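Local coordinates for DUF4136 domain-containing protein (Bacteroides thetaiotaomicron, PDB 4F54), which is of unknown function, a probable lipoprotein of the DUF4136 family whose fold packs two helices against one side of a mixed beta sheet, at residues Trp106-Pro111 / Ile141-Asn146; Trp125-Ala130 / Val160-Leu165; Ala63-Asn68 / Glu182-Ser187. One frame throughout, in Å; residues are numbered along the deposited sequence.

Contact 1 (Trp106-Pro111 / Ile141-Asn146); sequences WWWGYP and ITEMVN
The indole of Trp107 meets strand 139-146 in two ways at once: its face takes the side chain of Ile141, and its N-H takes the carboxylate of Glu143. The two side chains Trp107 and Ile141 cross at about a right angle. In the conformer described, one of two modelled for Ile141, CD1 lies over the six-membered ring, 4.0 Å from its centroid in a CH-pi contact, and CG2 over the middle of the indole. A branched aliphatic chain suits this place because two of its carbons can lie on one flat surface. At the ring's rim Trp107 NE1 gives a hydrogen bond of 2.9 Å to Glu143 OE2, bent to 142° at the hydrogen. The ring and the carboxylate plane are 84° apart, and the donor arrives from above the carboxylate plane. Water 1 extends this grip: it gives a hydrogen bond to Glu143 OE2 at 2.7 Å and accepts one from Trp108 NE1 at 2.8 Å. Tyr127 also hydrogen-bonds to OE2, while Tyr113 and Gln88 hold OE1, so the buried carboxylate is surrounded by partners that would probably stabilise its negative charge. Replacing Trp107 with an alanine would probably leave Glu143 OE2 without its indole donor and open a gap beneath Ile141. Beside Trp107, Trp106 CH2 touches Ile141 CG1 at 4.2 Å, and Trp107 CE3 lies over the Trp106 ring; Trp106 NE1 is bound by the carbonyl of Tyr133. The whole is an aromatic cluster on a 3-10 turn, Trp106 to Gly109, laid over one side of a strand in the mixed beta sheet, with a buried glutamate as its polar centre.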
loop_
_atom_site.group_PDB
_atom_site.type_symbol
_atom_site.label_atom_id
_atom_site.label_comp_id
_atom_site.label_asym_id
_atom_site.label_seq_id
_atom_site.Cartn_x
_atom_site.Cartn_y
_atom_site.Cartn_z
ATOM N N TRP A 106 -0.009 8.450 -9.578
ATOM C CA TRP A 106 1.123 8.469 -10.512
ATOM C C TRP A 106 1.811 7.134 -10.556
ATOM O O TRP A 106 2.435 6.825 -11.541
ATOM C CB TRP A 106 2.125 9.615 -10.224
ATOM C CG TRP A 106 2.308 9.972 -8.769
ATOM C CD1 TRP A 106 1.753 11.043 -8.091
ATOM C CD2 TRP A 106 3.099 9.241 -7.762
ATOM N NE1 TRP A 106 2.114 11.029 -6.756
ATOM C CE2 TRP A 106 2.918 9.967 -6.488
ATOM C CE3 TRP A 106 3.914 8.094 -7.783
ATOM C CZ2 TRP A 106 3.535 9.560 -5.313
ATOM C CZ3 TRP A 106 4.523 7.701 -6.577
ATOM C CH2 TRP A 106 4.321 8.416 -5.372
ATOM N N TRP A 107 1.638 6.308 -9.523
ATOM C CA TRP A 107 2.301 5.024 -9.418
ATOM C C TRP A 107 1.798 4.135 -10.485
ATOM O O TRP A 107 2.506 3.228 -10.844
ATOM C CB TRP A 107 2.161 4.425 -8.020
ATOM C CG TRP A 107 0.791 4.588 -7.404
ATOM C CD1 TRP A 107 -0.270 3.684 -7.444
ATOM C CD2 TRP A 107 0.290 5.746 -6.648
ATOM N NE1 TRP A 107 -1.351 4.176 -6.783
ATOM C CE2 TRP A 107 -1.059 5.418 -6.246
ATOM C CE3 TRP A 107 0.822 6.970 -6.266
ATOM C CZ2 TRP A 107 -1.861 6.313 -5.560
ATOM C CZ3 TRP A 107 0.015 7.852 -5.522
ATOM C CH2 TRP A 107 -1.303 7.499 -5.164
ATOM N N TRP A 108 0.594 4.385 -11.024
ATOM C CA TRP A 108 0.089 3.594 -12.157
ATOM C C TRP A 108 0.927 3.729 -13.382
ATOM O O TRP A 108 0.800 2.891 -14.292
ATOM C CB TRP A 108 -1.305 4.001 -12.575
ATOM C CG TRP A 108 -2.360 3.731 -11.549
ATOM C CD1 TRP A 108 -2.316 2.888 -10.449
ATOM C CD2 TRP A 108 -3.673 4.324 -11.523
ATOM N NE1 TRP A 108 -3.491 2.924 -9.755
ATOM C CE2 TRP A 108 -4.346 3.772 -10.348
ATOM C CE3 TRP A 108 -4.345 5.241 -12.336
ATOM C CZ2 TRP A 108 -5.637 4.143 -10.005
ATOM C CZ3 TRP A 108 -5.659 5.562 -11.989
ATOM C CH2 TRP A 108 -6.273 5.029 -10.853
ATOM N N GLY A 109 1.726 4.778 -13.468
ATOM C CA GLY A 109 2.630 4.982 -14.603
ATOM C C GLY A 109 3.853 4.068 -14.606
ATOM O O GLY A 109 4.570 4.040 -15.586
ATOM N N TYR A 110 4.116 3.352 -13.509
ATOM C CA TYR A 110 5.229 2.408 -13.481
ATOM C C TYR A 110 4.792 1.131 -14.186
ATOM O O TYR A 110 3.812 0.493 -13.741
ATOM C CB TYR A 110 5.641 2.069 -12.051
ATOM C CG TYR A 110 6.751 1.077 -11.965
ATOM C CD1 TYR A 110 7.943 1.308 -12.634
ATOM C CD2 TYR A 110 6.609 -0.120 -11.276
ATOM C CE1 TYR A 110 8.978 0.401 -12.603
ATOM C CE2 TYR A 110 7.653 -1.033 -11.205
ATOM C CZ TYR A 110 8.823 -0.775 -11.876
ATOM O OH TYR A 110 9.829 -1.698 -11.853
ATOM N N PRO A 111 5.472 0.754 -15.291
ATOM C CA PRO A 111 5.035 -0.467 -16.047
ATOM C C PRO A 111 4.947 -1.725 -15.196
ATOM O O PRO A 111 4.122 -2.555 -15.457
ATOM C CB PRO A 111 6.094 -0.610 -17.136
ATOM C CG PRO A 111 6.646 0.769 -17.297
ATOM C CD PRO A 111 6.654 1.370 -15.926
ATOM N N ILE A 141 4.153 3.315 -0.952
ATOM C CA ILE A 141 2.712 3.448 -1.334
ATOM C C ILE A 141 2.075 2.099 -1.042
ATOM O O ILE A 141 2.537 1.083 -1.545
ATOM C CB ILE A 141 2.472 3.761 -2.837
ATOM C CG1 ILE A 141 2.773 5.208 -3.181
ATOM C CG2 ILE A 141 1.004 3.504 -3.273
ATOM C CD1 ILE A 141 1.756 6.210 -2.621
ATOM N N THR A 142 1.021 2.116 -0.234
ATOM C CA THR A 142 0.278 0.947 0.191
ATOM C C THR A 142 -1.168 1.186 -0.169
ATOM O O THR A 142 -1.724 2.243 0.091
ATOM C CB THR A 142 0.444 0.683 1.676
ATOM O OG1 THR A 142 1.836 0.489 1.932
ATOM C CG2 THR A 142 -0.446 -0.538 2.163
ATOM N N GLU A 143 -1.779 0.188 -0.778
ATOM C CA GLU A 143 -3.209 0.219 -1.175
ATOM C C GLU A 143 -3.911 -1.037 -0.650
ATOM O O GLU A 143 -3.387 -2.165 -0.732
ATOM C CB GLU A 143 -3.367 0.334 -2.696
ATOM C CG GLU A 143 -2.841 1.657 -3.241
ATOM C CD GLU A 143 -2.799 1.655 -4.776
ATOM O OE1 GLU A 143 -2.275 0.696 -5.370
ATOM O OE2 GLU A 143 -3.320 2.607 -5.407
HETATM N N MSE A 144 -5.133 -0.809 -0.188
HETATM C CA MSE A 144 -6.066 -1.788 0.327
HETATM C C MSE A 144 -7.253 -1.809 -0.598
HETATM O O MSE A 144 -7.855 -0.784 -0.901
HETATM C CB MSE A 144 -6.509 -1.477 1.766
HETATM C CG MSE A 144 -7.336 -2.601 2.390
HETATM SE SE MSE A 144 -7.844 -2.111 4.211
HETATM C CE MSE A 144 -6.029 -1.687 4.939
ATOM N N VAL A 145 -7.513 -2.986 -1.140
ATOM C CA VAL A 145 -8.498 -3.197 -2.197
ATOM C C VAL A 145 -9.673 -4.067 -1.704
ATOM O O VAL A 145 -9.508 -4.989 -0.857
ATOM C CB VAL A 145 -7.859 -3.845 -3.475
ATOM C CG1 VAL A 145 -6.845 -2.878 -4.130
ATOM C CG2 VAL A 145 -7.229 -5.203 -3.244
ATOM N N ASN A 146 -10.856 -3.769 -2.241
ATOM C CA ASN A 146 -12.070 -4.532 -1.932
ATOM C C ASN A 146 -12.247 -5.702 -2.900
ATOM O O ASN A 146 -12.815 -5.547 -4.000
ATOM C CB ASN A 146 -13.307 -3.621 -1.978
ATOM C CG ASN A 146 -14.560 -4.338 -1.563
ATOM O OD1 ASN A 146 -14.549 -5.549 -1.322
ATOM N ND2 ASN A 146 -15.661 -3.594 -1.507
HETATM O O HOH W 1 -4.185 1.268 -7.636
#

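Contact 2 (Trp125-Ala130 / Val160-Leu165); sequences WYYPYA and VWTSYL
Two tyrosine hydroxyls from one irregular loop converge on a single threonine oxygen: Tyr127 OH and Tyr129 OH each lie 2.7 Å from Thr162 OG1. The receiving strand 159-166 carries a classic beta bulge, in which Val160 and Trp161 both face Met144 of the neighbouring antiparallel strand, and Thr162 follows directly after it. Its side chain points toward the loop, whereas those of Val160 and Trp161 point away, Trp161 to pack on Ser187 of helix 179-189. The first torsion of Thr162 (chi1 -53°) sets OG1 anti to the carbonyl carbon, beside the backbone N, and the methyl CG2 takes the position anti to the backbone N, from which it touches Tyr127 OH at 3.5 Å. The two phenols reach the threonine differently. Tyr127 crosses it at about a right angle and comes to OG1 obliquely; Tyr129 crosses it obliquely, with OG1 at the edge of its ring, near the ring plane. In the hydrogen bond between Tyr129 and Thr162 either hydroxyl could be the donor. Tyrosine suits both loop positions because a long, rigid ring carries a hydroxyl across to the strand from a backbone with no regular structure. Tyr127 has a second and stronger polar partner in Glu143 OE2, which joins this cluster to the carboxylate on the adjacent strand, and the Tyr127 ring packs on Trp107. Tyr129 also rests on Asn22 of strand 18-23. Where the bulge displaces the backbone, the phenol of Tyr129 comes close to the peptide, with Tyr129 OH 3.1 Å from Trp161 C and Tyr129 CE2 3.8 Å from Val160 O.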
loop_
_atom_site.group_PDB
_atom_site.type_symbol
_atom_site.label_atom_id
_atom_site.label_comp_id
_atom_site.label_asym_id
_atom_site.label_seq_id
_atom_site.Cartn_x
_atom_site.Cartn_y
_atom_site.Cartn_z
ATOM N N TRP A 125 -8.420 -0.205 -12.159
ATOM C CA TRP A 125 -8.571 0.312 -10.819
ATOM C C TRP A 125 -9.718 1.299 -10.721
ATOM O O TRP A 125 -10.040 1.997 -11.714
ATOM C CB TRP A 125 -7.312 1.084 -10.354
ATOM C CG TRP A 125 -6.077 0.252 -10.343
ATOM C CD1 TRP A 125 -5.008 0.310 -11.214
ATOM C CD2 TRP A 125 -5.775 -0.839 -9.430
ATOM N NE1 TRP A 125 -4.056 -0.622 -10.890
ATOM C CE2 TRP A 125 -4.454 -1.333 -9.801
ATOM C CE3 TRP A 125 -6.433 -1.413 -8.358
ATOM C CZ2 TRP A 125 -3.864 -2.408 -9.137
ATOM C CZ3 TRP A 125 -5.820 -2.477 -7.668
ATOM C CH2 TRP A 125 -4.570 -2.971 -8.071
ATOM N N TYR A 126 -10.276 1.405 -9.508
ATOM C CA TYR A 126 -11.292 2.416 -9.221
ATOM C C TYR A 126 -10.881 3.119 -7.944
ATOM O O TYR A 126 -10.794 2.430 -6.914
ATOM C CB TYR A 126 -12.683 1.833 -9.030
ATOM C CG TYR A 126 -13.744 2.900 -9.011
ATOM C CD1 TYR A 126 -14.105 3.527 -10.187
ATOM C CD2 TYR A 126 -14.310 3.337 -7.836
ATOM C CE1 TYR A 126 -15.085 4.511 -10.213
ATOM C CE2 TYR A 126 -15.274 4.319 -7.849
ATOM C CZ TYR A 126 -15.614 4.943 -9.033
ATOM O OH TYR A 126 -16.585 5.956 -9.091
ATOM N N TYR A 127 -10.685 4.449 -8.017
ATOM C CA TYR A 127 -10.359 5.304 -6.859
ATOM C C TYR A 127 -11.545 6.149 -6.450
ATOM O O TYR A 127 -11.948 7.035 -7.210
ATOM C CB TYR A 127 -9.127 6.240 -7.166
ATOM C CG TYR A 127 -7.895 5.829 -6.394
ATOM C CD1 TYR A 127 -7.199 4.669 -6.709
ATOM C CD2 TYR A 127 -7.446 6.598 -5.303
ATOM C CE1 TYR A 127 -6.072 4.271 -6.024
ATOM C CE2 TYR A 127 -6.327 6.182 -4.594
ATOM C CZ TYR A 127 -5.636 5.012 -4.959
ATOM O OH TYR A 127 -4.527 4.559 -4.261
ATOM N N PRO A 128 -12.122 5.859 -5.265
ATOM C CA PRO A 128 -13.334 6.587 -4.833
ATOM C C PRO A 128 -13.058 7.833 -4.035
ATOM O O PRO A 128 -13.972 8.453 -3.478
ATOM C CB PRO A 128 -14.094 5.557 -4.005
ATOM C CG PRO A 128 -13.047 4.632 -3.521
ATOM C CD PRO A 128 -11.909 4.638 -4.472
ATOM N N TYR A 129 -11.792 8.221 -3.971
ATOM C CA TYR A 129 -11.373 9.426 -3.264
ATOM C C TYR A 129 -10.131 10.064 -3.929
ATOM O O TYR A 129 -9.427 9.414 -4.754
ATOM C CB TYR A 129 -11.079 9.080 -1.784
ATOM C CG TYR A 129 -10.170 7.863 -1.611
ATOM C CD1 TYR A 129 -8.769 7.969 -1.668
ATOM C CD2 TYR A 129 -10.699 6.627 -1.397
ATOM C CE1 TYR A 129 -7.975 6.857 -1.460
ATOM C CE2 TYR A 129 -9.917 5.477 -1.262
ATOM C CZ TYR A 129 -8.551 5.600 -1.242
ATOM O OH TYR A 129 -7.779 4.510 -1.105
ATOM N N ALA A 130 -9.922 11.341 -3.618
ATOM C CA ALA A 130 -8.766 12.104 -4.099
ATOM C C ALA A 130 -7.489 11.724 -3.328
ATOM O O ALA A 130 -7.529 11.392 -2.120
ATOM C CB ALA A 130 -8.999 13.630 -3.971
ATOM N N VAL A 160 -10.051 0.927 -1.036
ATOM C CA VAL A 160 -10.774 1.482 0.097
ATOM C C VAL A 160 -9.910 2.356 0.983
ATOM O O VAL A 160 -10.455 3.162 1.738
ATOM C CB VAL A 160 -11.476 0.361 0.945
ATOM C CG1 VAL A 160 -12.549 -0.324 0.103
ATOM C CG2 VAL A 160 -10.474 -0.655 1.521
ATOM N N TRP A 161 -8.578 2.189 0.888
ATOM C CA TRP A 161 -7.631 2.919 1.716
ATOM C C TRP A 161 -6.279 2.910 1.027
ATOM O O TRP A 161 -5.911 1.926 0.385
ATOM C CB TRP A 161 -7.602 2.280 3.098
ATOM C CG TRP A 161 -6.666 2.822 4.094
ATOM C CD1 TRP A 161 -6.947 3.796 5.039
ATOM C CD2 TRP A 161 -5.303 2.380 4.390
ATOM N NE1 TRP A 161 -5.872 3.997 5.872
ATOM C CE2 TRP A 161 -4.864 3.163 5.564
ATOM C CE3 TRP A 161 -4.448 1.409 3.856
ATOM C CZ2 TRP A 161 -3.606 2.983 6.138
ATOM C CZ3 TRP A 161 -3.203 1.236 4.429
ATOM C CH2 TRP A 161 -2.783 1.986 5.532
ATOM N N THR A 162 -5.595 4.049 1.147
ATOM C CA THR A 162 -4.244 4.254 0.639
ATOM C C THR A 162 -3.412 4.947 1.700
ATOM O O THR A 162 -3.902 5.818 2.400
ATOM C CB THR A 162 -4.277 5.087 -0.677
ATOM O OG1 THR A 162 -5.170 4.477 -1.605
ATOM C CG2 THR A 162 -2.871 5.223 -1.307
ATOM N N SER A 163 -2.142 4.605 1.787
ATOM C CA SER A 163 -1.195 5.343 2.602
ATOM C C SER A 163 0.063 5.649 1.797
ATOM O O SER A 163 0.439 4.911 0.848
ATOM C CB SER A 163 -0.861 4.621 3.923
ATOM O OG SER A 163 -0.139 3.434 3.650
ATOM N N TYR A 164 0.684 6.762 2.195
ATOM C CA TYR A 164 1.936 7.211 1.671
ATOM C C TYR A 164 2.841 7.522 2.845
ATOM O O TYR A 164 2.556 8.425 3.652
ATOM C CB TYR A 164 1.776 8.387 0.754
ATOM C CG TYR A 164 2.995 8.853 0.005
ATOM C CD1 TYR A 164 3.800 7.937 -0.675
ATOM C CD2 TYR A 164 3.248 10.203 -0.187
ATOM C CE1 TYR A 164 4.891 8.381 -1.415
ATOM C CE2 TYR A 164 4.328 10.666 -0.930
ATOM C CZ TYR A 164 5.148 9.724 -1.553
ATOM O OH TYR A 164 6.226 10.167 -2.336
ATOM N N LEU A 165 3.924 6.748 2.955
ATOM C CA LEU A 165 4.929 6.945 4.033
ATOM C C LEU A 165 6.159 7.576 3.377
ATOM O O LEU A 165 6.728 6.971 2.462
ATOM C CB LEU A 165 5.297 5.577 4.606
ATOM C CG LEU A 165 4.127 4.665 4.965
ATOM C CD1 LEU A 165 4.619 3.402 5.701
ATOM C CD2 LEU A 165 3.100 5.406 5.824
#

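Contact 3 (Ala63-Asn68 / Glu182-Ser187); sequences AAYTEN and EAVNQS
One face of the Tyr65 ring is taken by Val184: CG1 stands 3.7 Å from the ring centroid and only 9° off the normal, a CH-pi contact over the centre. The second methyl, Val184 CG2, lies on the same side of the ring, displaced toward its hydroxyl end, 3.6 Å from Tyr65 OH. Valine suits the place because its two methyls, CG1 anti to the backbone N and CG2 beside it, can touch the middle and the hydroxyl end of one ring. The other flat groups are the amides of Asn68 and Asn185, whose planes are well turned from each other. Asn68 ND2 donates to Asn185 OD1 at 2.9 Å, with an angle of 162° at the hydrogen; the acceptor lies in the amide plane of Asn68, and the donor lies in the carbonyl plane of Asn185. The same nitrogen, Asn68 ND2, also bonds back to Ala64 O at 2.8 Å, coming from above that carbonyl's plane on the face opposite to Asn68 N. Both bonds fix the turn of the amide, and water 3 adds to this by giving hydrogen bonds to Asn68 OD1 and Asn185 O. Asparagine fits here as a short side chain that can donate in two directions. Between the polar and apolar halves, the small Ala64 meets Val184, CB to CG1 at 3.9 Å. Water 2 donates to Ser187 OG and also lies very close to Tyr65 OH; Ser187 OG itself donates to Val184 O. The axes of the two segments pass 9.5 Å apart and run the same way, crossing at -28°. Helices 56-70 and 179-189 thus lie side by side upon the sheet: Tyr65 OH hydrogen-bonds to Thr142 OG1 of strand 139-146, Val184 packs on Leu165 of strand 159-166, and Ala183 and Ser187 rest on Val19 of strand 18-23.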
loop_
_atom_site.group_PDB
_atom_site.type_symbol
_atom_site.label_atom_id
_atom_site.label_comp_id
_atom_site.label_asym_id
_atom_site.label_seq_id
_atom_site.Cartn_x
_atom_site.Cartn_y
_atom_site.Cartn_z
ATOM N N ALA A 63 5.101 -7.950 8.281
ATOM C CA ALA A 63 4.585 -8.404 9.587
ATOM C C ALA A 63 3.827 -7.281 10.308
ATOM O O ALA A 63 2.804 -7.555 10.996
ATOM C CB ALA A 63 5.724 -8.976 10.474
ATOM N N ALA A 64 4.282 -6.030 10.146
ATOM C CA ALA A 64 3.602 -4.868 10.792
ATOM C C ALA A 64 2.187 -4.685 10.219
ATOM O O ALA A 64 1.244 -4.430 10.965
ATOM C CB ALA A 64 4.427 -3.570 10.707
ATOM N N TYR A 65 2.028 -4.854 8.898
ATOM C CA TYR A 65 0.659 -4.833 8.265
ATOM C C TYR A 65 -0.190 -5.941 8.861
ATOM O O TYR A 65 -1.337 -5.708 9.240
ATOM C CB TYR A 65 0.757 -4.956 6.733
ATOM C CG TYR A 65 1.148 -3.588 6.130
ATOM C CD1 TYR A 65 0.241 -2.526 6.130
ATOM C CD2 TYR A 65 2.422 -3.344 5.626
ATOM C CE1 TYR A 65 0.583 -1.247 5.661
ATOM C CE2 TYR A 65 2.754 -2.095 5.131
ATOM C CZ TYR A 65 1.828 -1.050 5.141
ATOM O OH TYR A 65 2.176 0.209 4.664
ATOM N N THR A 66 0.361 -7.153 8.880
ATOM C CA THR A 66 -0.369 -8.293 9.446
ATOM C C THR A 66 -0.851 -8.079 10.859
ATOM O O THR A 66 -2.031 -8.278 11.163
ATOM C CB THR A 66 0.477 -9.568 9.307
ATOM O OG1 THR A 66 0.622 -9.853 7.913
ATOM C CG2 THR A 66 -0.197 -10.759 10.058
ATOM N N GLU A 67 0.067 -7.656 11.727
ATOM C CA GLU A 67 -0.265 -7.377 13.130
ATOM C C GLU A 67 -1.325 -6.272 13.260
ATOM O O GLU A 67 -2.273 -6.375 14.001
ATOM C CB GLU A 67 1.012 -7.035 13.892
ATOM C CG GLU A 67 1.907 -8.262 14.016
ATOM C CD GLU A 67 3.355 -7.940 14.352
ATOM O OE1 GLU A 67 3.621 -6.852 14.912
ATOM O OE2 GLU A 67 4.223 -8.774 13.994
ATOM N N ASN A 68 -1.159 -5.204 12.506
ATOM C CA ASN A 68 -2.109 -4.117 12.562
ATOM C C ASN A 68 -3.514 -4.505 12.136
ATOM O O ASN A 68 -4.478 -4.120 12.788
ATOM C CB ASN A 68 -1.620 -2.911 11.733
ATOM C CG ASN A 68 -0.745 -1.975 12.542
ATOM O OD1 ASN A 68 -1.260 -1.208 13.412
ATOM N ND2 ASN A 68 0.588 -2.039 12.299
ATOM N N GLU A 182 7.452 2.010 12.383
ATOM C CA GLU A 182 6.788 3.065 13.147
ATOM C C GLU A 182 5.802 3.854 12.251
ATOM O O GLU A 182 4.666 4.194 12.681
ATOM C CB GLU A 182 7.808 3.990 13.821
ATOM C CG GLU A 182 8.666 3.305 14.891
ATOM C CD GLU A 182 9.790 4.194 15.427
ATOM O OE1 GLU A 182 9.765 5.407 15.169
ATOM O OE2 GLU A 182 10.697 3.676 16.102
ATOM N N ALA A 183 6.197 4.081 11.011
ATOM C CA ALA A 183 5.313 4.733 10.005
ATOM C C ALA A 183 4.089 3.860 9.662
ATOM O O ALA A 183 2.961 4.361 9.638
ATOM C CB ALA A 183 6.073 5.164 8.756
ATOM N N VAL A 184 4.290 2.544 9.458
ATOM C CA VAL A 184 3.166 1.638 9.249
ATOM C C VAL A 184 2.212 1.726 10.434
ATOM O O VAL A 184 1.013 1.913 10.247
ATOM C CB VAL A 184 3.629 0.194 8.899
ATOM C CG1 VAL A 184 2.450 -0.780 8.902
ATOM C CG2 VAL A 184 4.373 0.167 7.573
ATOM N N ASN A 185 2.721 1.611 11.669
ATOM C CA ASN A 185 1.884 1.696 12.861
ATOM C C ASN A 185 1.122 3.002 12.899
ATOM O O ASN A 185 -0.080 3.028 13.191
ATOM C CB ASN A 185 2.730 1.542 14.121
ATOM C CG ASN A 185 3.263 0.128 14.304
ATOM O OD1 ASN A 185 2.788 -0.810 13.670
ATOM N ND2 ASN A 185 4.287 -0.014 15.150
ATOM N N GLN A 186 1.794 4.087 12.516
ATOM C CA GLN A 186 1.141 5.395 12.516
ATOM C C GLN A 186 0.000 5.516 11.526
ATOM O O GLN A 186 -1.026 6.127 11.810
ATOM C CB GLN A 186 2.161 6.521 12.288
ATOM C CG GLN A 186 1.554 7.918 12.166
ATOM C CD GLN A 186 0.784 8.369 13.407
ATOM O OE1 GLN A 186 1.214 8.127 14.546
ATOM N NE2 GLN A 186 -0.338 9.057 13.195
ATOM N N SER A 187 0.173 4.891 10.364
ATOM C CA SER A 187 -0.858 4.923 9.315
ATOM C C SER A 187 -2.149 4.280 9.815
ATOM O O SER A 187 -3.253 4.759 9.512
ATOM C CB SER A 187 -0.384 4.267 8.011
ATOM O OG SER A 187 -0.346 2.821 8.055
HETATM O O HOH W 2 0.941 2.100 5.651
HETATM O O HOH W 3 -0.901 1.091 14.974
#

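In the fold
Contacts 1 and 2 have centres about 8 Å apart, whereas the centre of contact 3 lies about 18 Å from that of the first and 17 Å from that of the second. Strands 139-146 and 159-166 are antiparallel neighbours in the mixed sheet; the loop clusters of contacts 1 and 2 cover one side of it, and the helix pair of contact 3 packs on the other. Along the chain, the segments of contacts 1 and 2 alternate, and all four fall between the two helices of contact 3. The pair of strands is therefore held from both sides, with Thr142 and Leu165 reaching the helices, consistent with a single compact domain.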